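Local atomic coordinates of nascent polypeptide-associated complex protein (Methanothermobacter marburgensis, PDB entry 1TR8), a protein that probably contacts nascent polypeptide chains as they emerge from the ribosome, forms homodimers and binds ribosomal RNA. Residues A[11-16]-A[35-40]; A[25-30]-A[53-58]; A[29-34]-A[47-52]; A[74-79]-A[96-101]. All coordinates share one frame; numbering follows the deposited sequence.

From the N terminus, strand 12-14 pairs with strand 35-41, so interaction 1 closes a loop that holds strands 19-23 and 27-32. Interaction 2 joins strand 27-32 to strand 53-61, and interaction 3 sets the end of 27-32 against the end of 44-51; both use strand 27-32, share Ile29 and Ile30, and cross interaction 1 along the chain. Interactions 1 and 3 touch through backbone pairing of strands 35-41 and 44-51. Together the three tie two antiparallel sheets of the NAC domain into one unit. Interaction 4 follows in series, joining the first and last helices of the UBA domain, its centre about 49 Å from that of interaction 1.

Interaction 1 (A[11-16]-A[35-40])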
# COMPACT_ATOMS: atom_id res chain seq x y z
N MSE A 11 8.03 26.37 0.59
CA MSE A 11 6.91 25.43 0.62
C MSE A 11 5.74 25.85 -0.27
O MSE A 11 5.40 27.02 -0.39
CB MSE A 11 6.40 25.23 2.06
CG MSE A 11 7.47 24.87 3.10
SE MSE A 11 7.43 23.01 3.73
CE MSE A 11 6.19 23.19 5.11
N LYS A 12 5.14 24.83 -0.88
CA LYS A 12 3.96 24.95 -1.72
C LYS A 12 2.81 24.21 -1.02
O LYS A 12 3.05 23.29 -0.25
CB LYS A 12 4.30 24.30 -3.06
CG LYS A 12 3.23 24.42 -4.12
CD LYS A 12 3.43 25.64 -5.03
CE LYS A 12 2.48 25.60 -6.24
NZ LYS A 12 2.56 24.30 -6.98
N ASP A 13 1.57 24.64 -1.23
CA ASP A 13 0.41 23.93 -0.70
C ASP A 13 0.04 22.79 -1.63
O ASP A 13 0.22 22.88 -2.85
CB ASP A 13 -0.80 24.85 -0.54
CG ASP A 13 -0.62 25.85 0.58
OD1 ASP A 13 -0.21 25.46 1.70
OD2 ASP A 13 -0.91 27.06 0.45
N LEU A 14 -0.43 21.69 -1.05
CA LEU A 14 -0.88 20.51 -1.81
C LEU A 14 -2.35 20.34 -1.51
O LEU A 14 -2.74 20.14 -0.36
CB LEU A 14 -0.10 19.26 -1.41
CG LEU A 14 -0.28 18.02 -2.28
CD1 LEU A 14 0.30 18.29 -3.66
CD2 LEU A 14 0.36 16.77 -1.68
N ARG A 15 -3.17 20.54 -2.55
CA ARG A 15 -4.61 20.68 -2.39
C ARG A 15 -5.36 19.38 -2.74
O ARG A 15 -4.90 18.59 -3.56
CB ARG A 15 -5.08 21.85 -3.28
CG ARG A 15 -6.45 22.34 -2.97
CD ARG A 15 -6.81 23.61 -3.72
NE ARG A 15 -8.26 23.82 -3.82
CZ ARG A 15 -9.00 23.46 -4.86
NH1 ARG A 15 -8.46 22.83 -5.89
NH2 ARG A 15 -10.31 23.74 -4.86
N GLY A 16 -6.48 19.15 -2.06
CA GLY A 16 -7.35 18.00 -2.34
C GLY A 16 -6.86 16.67 -1.79
O GLY A 16 -7.10 15.63 -2.39
N LYS A 35 -4.07 18.84 6.19
CA LYS A 35 -3.42 19.92 5.48
C LYS A 35 -1.99 19.48 5.13
O LYS A 35 -1.28 18.92 5.96
CB LYS A 35 -3.41 21.18 6.34
CG LYS A 35 -2.58 22.28 5.73
CD LYS A 35 -3.20 23.67 5.92
CE LYS A 35 -2.56 24.61 4.90
NZ LYS A 35 -1.77 23.82 3.89
N VAL A 36 -1.59 19.69 3.88
CA VAL A 36 -0.31 19.19 3.41
C VAL A 36 0.47 20.26 2.64
O VAL A 36 -0.05 20.91 1.74
CB VAL A 36 -0.47 17.95 2.50
CG1 VAL A 36 0.89 17.45 2.05
CG2 VAL A 36 -1.25 16.84 3.20
N ASN A 37 1.73 20.43 3.04
CA ASN A 37 2.70 21.28 2.37
C ASN A 37 3.83 20.43 1.80
O ASN A 37 4.17 19.38 2.34
CB ASN A 37 3.29 22.28 3.36
CG ASN A 37 2.32 23.38 3.69
OD1 ASN A 37 1.28 23.52 3.05
ND2 ASN A 37 2.64 24.17 4.71
N VAL A 38 4.44 20.90 0.72
CA VAL A 38 5.54 20.19 0.09
C VAL A 38 6.69 21.12 -0.30
O VAL A 38 6.49 22.29 -0.61
CB VAL A 38 5.04 19.38 -1.13
CG1 VAL A 38 4.51 20.29 -2.20
CG2 VAL A 38 6.16 18.48 -1.70
N MSE A 39 7.90 20.59 -0.25
CA MSE A 39 9.09 21.27 -0.76
C MSE A 39 10.08 20.23 -1.27
O MSE A 39 10.06 19.09 -0.84
CB MSE A 39 9.76 22.13 0.31
CG MSE A 39 10.14 21.41 1.58
SE MSE A 39 11.74 22.24 2.29
CE MSE A 39 12.94 21.01 1.47
N GLU A 40 10.92 20.64 -2.21
CA GLU A 40 11.97 19.76 -2.72
C GLU A 40 13.32 20.39 -2.39
O GLU A 40 13.51 21.59 -2.51
CB GLU A 40 11.81 19.54 -4.23
CG GLU A 40 12.61 18.37 -4.82
CD GLU A 40 11.85 17.68 -5.94
OE1 GLU A 40 10.68 18.05 -6.16
OE2 GLU A 40 12.38 16.76 -6.59
O HOH W 1 -3.19 21.00 2.11
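Backbone hydrogen bonds set the antiparallel pairing of 11-16 with 35-40. Lys12 and Val38 form a hydrogen-bonded pair: Lys12 N reaches Val38 O at 2.9 Å and Val38 N returns to Lys12 O at 2.9 Å, both nearly straight and in the carbonyl plane. Farther along, Leu14 N donates to Val36 O, and a water bridges Leu14 O and Val36 N, accepting from the latter at 2.7 Å. Asp13 and Asn37 make the non-hydrogen-bonded pair between them. The charged contact lies on the Asp13 face: the bent Lys35 chain brings NZ over the Asp13 carboxylate plane, 3.1 Å from OD1, in a salt bridge. Apolar contacts use both faces. Leu14 and Val36 lie side by side, CD2 of Leu14 3.8 Å from CG1 of Val36, while selenomethionine Met11 crosses Asn37 at about a right angle, its CE 3.5 Å from Asn37 CB, and sets SE 3.8 Å from CG of selenomethionine Met39. The pairing adds outer strand 12-14 to a three-stranded antiparallel sheet of the NAC domain; central strand 35-41 bonds on its other edge to strand 44-51, where Tyr47 and Lys45 touch Val38, and Leu14 packs on Ile22 of the second subunit.

Interaction 2 (A[25-30]-A[53-58])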
# COMPACT_ATOMS: atom_id res chain seq x y z
N LYS A 25 5.48 -1.73 10.21
CA LYS A 25 5.29 -3.18 10.24
C LYS A 25 4.06 -3.57 11.07
O LYS A 25 3.28 -4.45 10.68
CB LYS A 25 6.54 -3.83 10.86
CG LYS A 25 6.47 -5.34 10.99
CD LYS A 25 7.81 -5.95 11.41
CE LYS A 25 8.19 -5.66 12.87
NZ LYS A 25 9.03 -6.75 13.46
N ARG A 26 3.91 -2.93 12.22
CA ARG A 26 2.91 -3.34 13.20
C ARG A 26 1.61 -2.53 13.16
O ARG A 26 0.64 -2.82 13.89
CB ARG A 26 3.53 -3.20 14.60
CG ARG A 26 4.83 -3.95 14.83
CD ARG A 26 5.29 -3.95 16.29
NE ARG A 26 4.20 -4.39 17.14
CZ ARG A 26 3.94 -5.66 17.43
NH1 ARG A 26 4.75 -6.63 17.03
NH2 ARG A 26 2.88 -5.96 18.16
N LYS A 27 1.60 -1.47 12.36
CA LYS A 27 0.49 -0.55 12.39
C LYS A 27 0.61 0.47 11.28
O LYS A 27 1.65 0.60 10.64
CB LYS A 27 0.43 0.19 13.73
CG LYS A 27 1.45 1.30 13.91
CD LYS A 27 1.25 2.05 15.22
CE LYS A 27 2.15 3.30 15.32
NZ LYS A 27 2.24 3.85 16.72
N GLU A 28 -0.50 1.18 11.09
CA GLU A 28 -0.58 2.29 10.19
C GLU A 28 -1.25 3.47 10.90
O GLU A 28 -2.10 3.30 11.78
CB GLU A 28 -1.34 1.86 8.94
CG GLU A 28 -0.78 0.55 8.37
CD GLU A 28 -1.44 0.09 7.09
OE1 GLU A 28 -2.63 0.44 6.89
OE2 GLU A 28 -0.78 -0.65 6.31
N ILE A 29 -0.83 4.67 10.54
CA ILE A 29 -1.36 5.89 11.10
C ILE A 29 -2.11 6.54 9.96
O ILE A 29 -1.56 6.72 8.89
CB ILE A 29 -0.23 6.81 11.63
CG1 ILE A 29 0.59 6.10 12.70
CG2 ILE A 29 -0.83 8.11 12.19
CD1 ILE A 29 1.81 6.85 13.16
N ILE A 30 -3.38 6.87 10.19
CA ILE A 30 -4.22 7.43 9.15
C ILE A 30 -4.65 8.84 9.57
O ILE A 30 -5.18 9.02 10.68
CB ILE A 30 -5.48 6.53 8.94
CG1 ILE A 30 -5.06 5.12 8.49
CG2 ILE A 30 -6.44 7.12 7.93
CD1 ILE A 30 -5.19 4.13 9.58
N ALA A 53 -4.85 12.34 13.88
CA ALA A 53 -4.35 11.02 13.53
C ALA A 53 -5.13 9.93 14.24
O ALA A 53 -5.56 10.11 15.39
CB ALA A 53 -2.90 10.93 13.91
N ARG A 54 -5.31 8.82 13.52
CA ARG A 54 -5.85 7.58 14.08
C ARG A 54 -4.94 6.39 13.73
O ARG A 54 -4.18 6.42 12.75
CB ARG A 54 -7.25 7.31 13.52
CG ARG A 54 -8.30 8.27 13.99
CD ARG A 54 -9.71 7.87 13.50
NE ARG A 54 -10.75 8.65 14.14
CZ ARG A 54 -11.13 9.84 13.71
NH1 ARG A 54 -10.57 10.38 12.64
NH2 ARG A 54 -12.10 10.49 14.34
N GLU A 55 -5.00 5.37 14.58
CA GLU A 55 -4.16 4.19 14.47
C GLU A 55 -4.96 2.97 14.10
O GLU A 55 -6.05 2.75 14.62
CB GLU A 55 -3.48 3.87 15.78
CG GLU A 55 -2.51 4.94 16.19
CD GLU A 55 -1.65 4.48 17.34
OE1 GLU A 55 -2.18 3.75 18.21
OE2 GLU A 55 -0.45 4.82 17.30
N ARG A 56 -4.32 2.12 13.30
CA ARG A 56 -4.87 0.86 12.79
C ARG A 56 -3.78 -0.18 12.92
O ARG A 56 -2.74 -0.04 12.31
CB ARG A 56 -5.14 1.08 11.31
CG ARG A 56 -5.89 -0.01 10.66
CD ARG A 56 -6.55 0.50 9.39
NE ARG A 56 -5.57 0.85 8.38
CZ ARG A 56 -5.85 1.51 7.28
NH1 ARG A 56 -7.08 1.97 7.09
NH2 ARG A 56 -4.90 1.75 6.39
N SER A 57 -3.99 -1.20 13.74
CA SER A 57 -2.93 -2.18 13.99
C SER A 57 -2.93 -3.31 12.94
O SER A 57 -3.92 -3.51 12.24
CB SER A 57 -3.04 -2.74 15.40
OG SER A 57 -4.09 -3.68 15.47
N LEU A 58 -1.76 -3.90 12.73
CA LEU A 58 -1.60 -5.00 11.77
C LEU A 58 -1.09 -6.25 12.47
O LEU A 58 -0.16 -6.19 13.25
CB LEU A 58 -0.62 -4.61 10.66
CG LEU A 58 -1.28 -4.14 9.35
CD1 LEU A 58 -1.88 -2.79 9.49
CD2 LEU A 58 -0.29 -4.18 8.20
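Ile30 lays its CD1 over the centre of the Arg56 guanidinium, 3.5 Å above the plane, the two side chains crossing at about a right angle. They share one face of an antiparallel ladder in the NAC domain, in which strand 27-32 is the middle strand between 19-23 and 53-61. Arg56, with CG anti to the backbone N (chi1 -171°) and a bend at chi3, turns its guanidinium edge to Glu28. There NH2 meets Glu28 OE1 at 2.7 Å, nearly along the C-O axis and close to the guanidinium plane, and NE adds a weak bond to the same oxygen. The carboxylate is twisted 56° from the guanidinium, and its OE2 takes a salt bridge from Arg56 of the fourth subunit, so the buried acid is gripped by two arginines, which would probably favour its charged form. Leu58 packs CD1 against Glu28 CG at 3.7 Å. An alanine in place of Arg56 would remove the guanidinium that pairs with Glu28 and lies under Ile30, and would probably leave the carboxylate poorly balanced at the subunit interface. Two hydrogen-bonded pairs, Glu28 with Arg56 and Ile30 with Arg54, fix the backbone, and strand 53-61 continues the sheet into the fourth subunit. On the opposite face Ile29 CG2 touches Ala53 CB at 3.9 Å. Also on that face, the Lys27 chain, extended beyond CG, crosses Glu55 obliquely and places NZ 2.9 Å from Glu55 OE2, above the carboxylate plane.

Interaction 3 (A[29-34]-A[47-52])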
# COMPACT_ATOMS: atom_id res chain seq x y z
N ILE A 29 -0.83 4.67 10.54
CA ILE A 29 -1.36 5.89 11.10
C ILE A 29 -2.11 6.54 9.96
O ILE A 29 -1.56 6.72 8.89
CB ILE A 29 -0.23 6.81 11.63
CG1 ILE A 29 0.59 6.10 12.70
CG2 ILE A 29 -0.83 8.11 12.19
CD1 ILE A 29 1.81 6.85 13.16
N ILE A 30 -3.38 6.87 10.19
CA ILE A 30 -4.22 7.43 9.15
C ILE A 30 -4.65 8.84 9.57
O ILE A 30 -5.18 9.02 10.68
CB ILE A 30 -5.48 6.53 8.94
CG1 ILE A 30 -5.06 5.12 8.49
CG2 ILE A 30 -6.44 7.12 7.93
CD1 ILE A 30 -5.19 4.13 9.58
N ILE A 31 -4.40 9.81 8.69
CA ILE A 31 -4.88 11.17 8.88
C ILE A 31 -5.88 11.55 7.80
O ILE A 31 -5.53 11.65 6.62
CB ILE A 31 -3.70 12.16 8.85
CG1 ILE A 31 -2.59 11.66 9.77
CG2 ILE A 31 -4.18 13.54 9.29
CD1 ILE A 31 -1.38 12.55 9.81
N LYS A 32 -7.10 11.85 8.22
CA LYS A 32 -8.16 12.21 7.28
C LYS A 32 -8.21 13.71 6.97
O LYS A 32 -8.02 14.54 7.84
CB LYS A 32 -9.52 11.73 7.79
CG LYS A 32 -9.74 10.23 7.57
CD LYS A 32 -10.31 9.52 8.79
CE LYS A 32 -9.70 8.12 8.94
NZ LYS A 32 -10.26 7.31 10.09
N ASN A 33 -8.38 14.03 5.70
CA ASN A 33 -8.46 15.41 5.26
C ASN A 33 -7.42 16.28 5.95
O ASN A 33 -7.73 17.29 6.58
CB ASN A 33 -9.88 15.94 5.48
CG ASN A 33 -10.90 15.25 4.59
OD1 ASN A 33 -11.88 14.66 5.07
ND2 ASN A 33 -10.67 15.29 3.28
N PRO A 34 -6.16 15.88 5.82
CA PRO A 34 -5.07 16.66 6.36
C PRO A 34 -4.79 17.91 5.56
O PRO A 34 -5.21 18.03 4.40
CB PRO A 34 -3.90 15.70 6.24
CG PRO A 34 -4.24 14.85 5.10
CD PRO A 34 -5.69 14.66 5.16
N TYR A 47 7.40 16.40 2.82
CA TYR A 47 5.98 16.68 3.01
C TYR A 47 5.69 16.94 4.48
O TYR A 47 6.12 16.15 5.32
CB TYR A 47 5.14 15.49 2.57
CG TYR A 47 5.20 15.23 1.10
CD1 TYR A 47 4.36 15.91 0.22
CD2 TYR A 47 6.09 14.29 0.58
CE1 TYR A 47 4.42 15.66 -1.14
CE2 TYR A 47 6.15 14.06 -0.77
CZ TYR A 47 5.31 14.74 -1.63
OH TYR A 47 5.42 14.53 -2.99
N GLN A 48 5.06 18.08 4.77
CA GLN A 48 4.47 18.35 6.08
C GLN A 48 2.97 18.11 6.04
O GLN A 48 2.24 18.77 5.29
CB GLN A 48 4.71 19.78 6.54
CG GLN A 48 6.14 20.11 6.82
CD GLN A 48 6.29 21.31 7.75
OE1 GLN A 48 7.05 21.24 8.72
NE2 GLN A 48 5.51 22.36 7.51
N VAL A 49 2.52 17.29 6.97
CA VAL A 49 1.17 16.73 7.01
C VAL A 49 0.62 16.95 8.40
O VAL A 49 1.11 16.41 9.38
CB VAL A 49 1.16 15.23 6.76
CG1 VAL A 49 -0.27 14.68 6.81
CG2 VAL A 49 1.77 14.92 5.44
N THR A 50 -0.44 17.75 8.45
CA THR A 50 -1.08 18.10 9.69
C THR A 50 -2.55 17.69 9.65
O THR A 50 -3.26 17.95 8.68
CB THR A 50 -0.94 19.61 9.89
OG1 THR A 50 0.46 19.94 9.95
CG2 THR A 50 -1.52 20.06 11.21
N GLY A 51 -2.98 17.04 10.72
CA GLY A 51 -4.37 16.68 10.89
C GLY A 51 -4.49 15.78 12.10
O GLY A 51 -3.51 15.51 12.77
N LYS A 52 -5.71 15.35 12.40
CA LYS A 52 -5.93 14.46 13.52
C LYS A 52 -5.66 13.02 13.08
O LYS A 52 -6.11 12.56 12.03
CB LYS A 52 -7.33 14.67 14.10
CG LYS A 52 -7.55 16.14 14.50
CD LYS A 52 -8.70 16.36 15.48
CE LYS A 52 -8.23 16.50 16.94
NZ LYS A 52 -7.64 15.24 17.50
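Strands 29-32 and 47-51 do not pair here: their axes approach to 7.2 Å at 74°, and no hydrogen bond joins the two segments. The backbones come nearest at Pro34 and Gly51, with CA atoms 4.6 Å apart, and Pro34 CA lies 3.2 Å from Thr50 O. Gly51 is fully extended and buried; a side chain there would run into Ile31 CG2, which sits 3.5 Å from Gly51 CA. Ile31 divides its branches. CG2, anti to the backbone N, fills the place beside Gly51 and also meets Lys52 O, whereas CG1 is anti to the carbonyl carbon and the extended chain (chi2 180°) carries CD1 to Val49 CG1 at 3.8 Å. Val49 CG1, itself anti to the backbone N (chi1 -180°), is touched by Pro34 CB as well, at 3.8 Å, so the methyl is met by both Ile31 and Pro34. Val20 of strand 19-23 covers Pro34 and Val49, and Tyr47 of the second subunit packs on Ile31. Thr50 OG1 is hydrogen-bonded to Thr46 of that subunit, where strand 44-51 extends the sheet across the interface. This is apolar packing at the junction of two antiparallel sheets, where the NAC domain chain passes from one to the other.

Interaction 4 (A[74-79]-A[96-101]); sequences NQTGAS and EAIMRL
Thr76 and Leu101 cross obliquely where the first and third helices of the UBA domain, a compact three-helix fold, come together at their C-terminal ends. Thr76 points at the last helix and divides its branches between Leu101 and Ile98. Its OG1 lies between the backbone N and the carbonyl carbon (chi1 74°), 3.9 Å from Leu101 CB, and is hydrogen-bonded to Val72 O one turn back in its own helix; it also receives a weak bond from Ala78 N. The methyl CG2, anti to the carbonyl carbon, instead faces Ile98, 3.9 Å from its carbonyl oxygen and 4.3 Å from its CG2. A glycine at Thr76 would remove both branches, and would probably loosen the packing on Ile98 and Leu101 and weaken the hold on the turn that follows. That turn begins at Gly77, whose positive phi takes the chain out of the helix, and ends at Ser79, the N-cap of helix 80-89, with OG bonded to Asp82 N. Between them Ala78 directs its methyl toward Leu101. Leu101 completes the contact from the other side: its CG is anti to the carbonyl carbon (chi1 -75°), and its side chain also touches Val72 of the first helix and Ala86 of the second. Ile98 reaches Leu71 besides Thr76, and lies 4.4 Å through CD1 from Gln75 CB. No hydrogen bond joins the two segments, so they meet by side-chain packing, and beyond Thr76 the Leu101 branch ends with CD1 3.9 Å from Ala78 CB.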
# COMPACT_ATOMS: atom_id res chain seq x y z
N ASN A 74 -1.21 -24.23 28.75
CA ASN A 74 -1.08 -25.12 29.89
C ASN A 74 0.27 -24.95 30.60
O ASN A 74 0.40 -25.24 31.78
CB ASN A 74 -1.32 -26.58 29.47
CG ASN A 74 -2.82 -26.88 29.24
OD1 ASN A 74 -3.67 -25.99 29.27
ND2 ASN A 74 -3.13 -28.15 29.01
N GLN A 75 1.25 -24.47 29.85
CA GLN A 75 2.61 -24.29 30.35
C GLN A 75 2.78 -22.91 30.97
O GLN A 75 3.65 -22.72 31.81
CB GLN A 75 3.64 -24.42 29.22
CG GLN A 75 4.20 -25.83 29.03
CD GLN A 75 4.48 -26.55 30.34
OE1 GLN A 75 5.32 -26.12 31.14
NE2 GLN A 75 3.77 -27.64 30.56
N THR A 76 2.00 -21.94 30.53
CA THR A 76 2.14 -20.59 31.07
C THR A 76 0.91 -20.11 31.84
O THR A 76 0.95 -19.06 32.46
CB THR A 76 2.50 -19.58 29.95
OG1 THR A 76 1.37 -19.32 29.11
CG2 THR A 76 3.55 -20.17 29.02
N GLY A 77 -0.18 -20.87 31.77
CA GLY A 77 -1.46 -20.42 32.32
C GLY A 77 -2.10 -19.26 31.56
O GLY A 77 -2.93 -18.53 32.11
N ALA A 78 -1.74 -19.08 30.29
CA ALA A 78 -2.25 -17.93 29.55
C ALA A 78 -3.62 -18.27 28.96
O ALA A 78 -3.97 -19.43 28.78
CB ALA A 78 -1.29 -17.54 28.47
N SER A 79 -4.41 -17.22 28.71
CA SER A 79 -5.69 -17.36 28.06
C SER A 79 -5.46 -17.80 26.64
O SER A 79 -4.35 -17.68 26.13
CB SER A 79 -6.44 -16.03 28.04
OG SER A 79 -5.70 -15.06 27.31
N GLU A 96 9.82 -19.55 22.17
CA GLU A 96 9.78 -18.12 22.38
C GLU A 96 8.40 -17.66 22.88
O GLU A 96 8.30 -16.74 23.68
CB GLU A 96 10.13 -17.39 21.10
CG GLU A 96 11.56 -17.62 20.65
CD GLU A 96 11.78 -17.23 19.21
OE1 GLU A 96 10.86 -16.66 18.58
OE2 GLU A 96 12.91 -17.48 18.73
N ALA A 97 7.34 -18.28 22.36
CA ALA A 97 5.99 -17.97 22.78
C ALA A 97 5.86 -18.20 24.27
O ALA A 97 5.37 -17.35 25.00
CB ALA A 97 4.99 -18.84 22.01
N ILE A 98 6.41 -19.33 24.73
CA ILE A 98 6.43 -19.70 26.16
C ILE A 98 7.22 -18.70 27.00
O ILE A 98 6.73 -18.23 28.04
CB ILE A 98 6.95 -21.16 26.33
CG1 ILE A 98 5.84 -22.14 25.94
CG2 ILE A 98 7.42 -21.45 27.75
CD1 ILE A 98 6.31 -23.58 25.81
N MSE A 99 8.42 -18.36 26.53
CA MSE A 99 9.29 -17.44 27.23
C MSE A 99 8.66 -16.06 27.36
O MSE A 99 8.79 -15.42 28.40
CB MSE A 99 10.67 -17.37 26.58
CG MSE A 99 11.46 -18.65 26.83
SE MSE A 99 13.23 -18.70 26.05
CE MSE A 99 14.24 -17.85 27.39
N ARG A 100 7.91 -15.62 26.35
CA ARG A 100 7.36 -14.28 26.43
C ARG A 100 6.13 -14.18 27.36
O ARG A 100 5.77 -13.10 27.77
CB ARG A 100 7.12 -13.66 25.04
CG ARG A 100 5.89 -14.06 24.31
CD ARG A 100 5.79 -13.46 22.89
NE ARG A 100 5.26 -12.10 22.88
CZ ARG A 100 5.90 -11.04 22.38
NH1 ARG A 100 7.11 -11.16 21.86
NH2 ARG A 100 5.33 -9.84 22.42
N LEU A 101 5.56 -15.31 27.75
CA LEU A 101 4.37 -15.33 28.59
C LEU A 101 4.66 -15.90 29.98
O LEU A 101 5.82 -16.15 30.34
CB LEU A 101 3.30 -16.18 27.91
CG LEU A 101 2.56 -15.55 26.72
CD1 LEU A 101 1.67 -16.60 26.06
CD2 LEU A 101 1.75 -14.34 27.14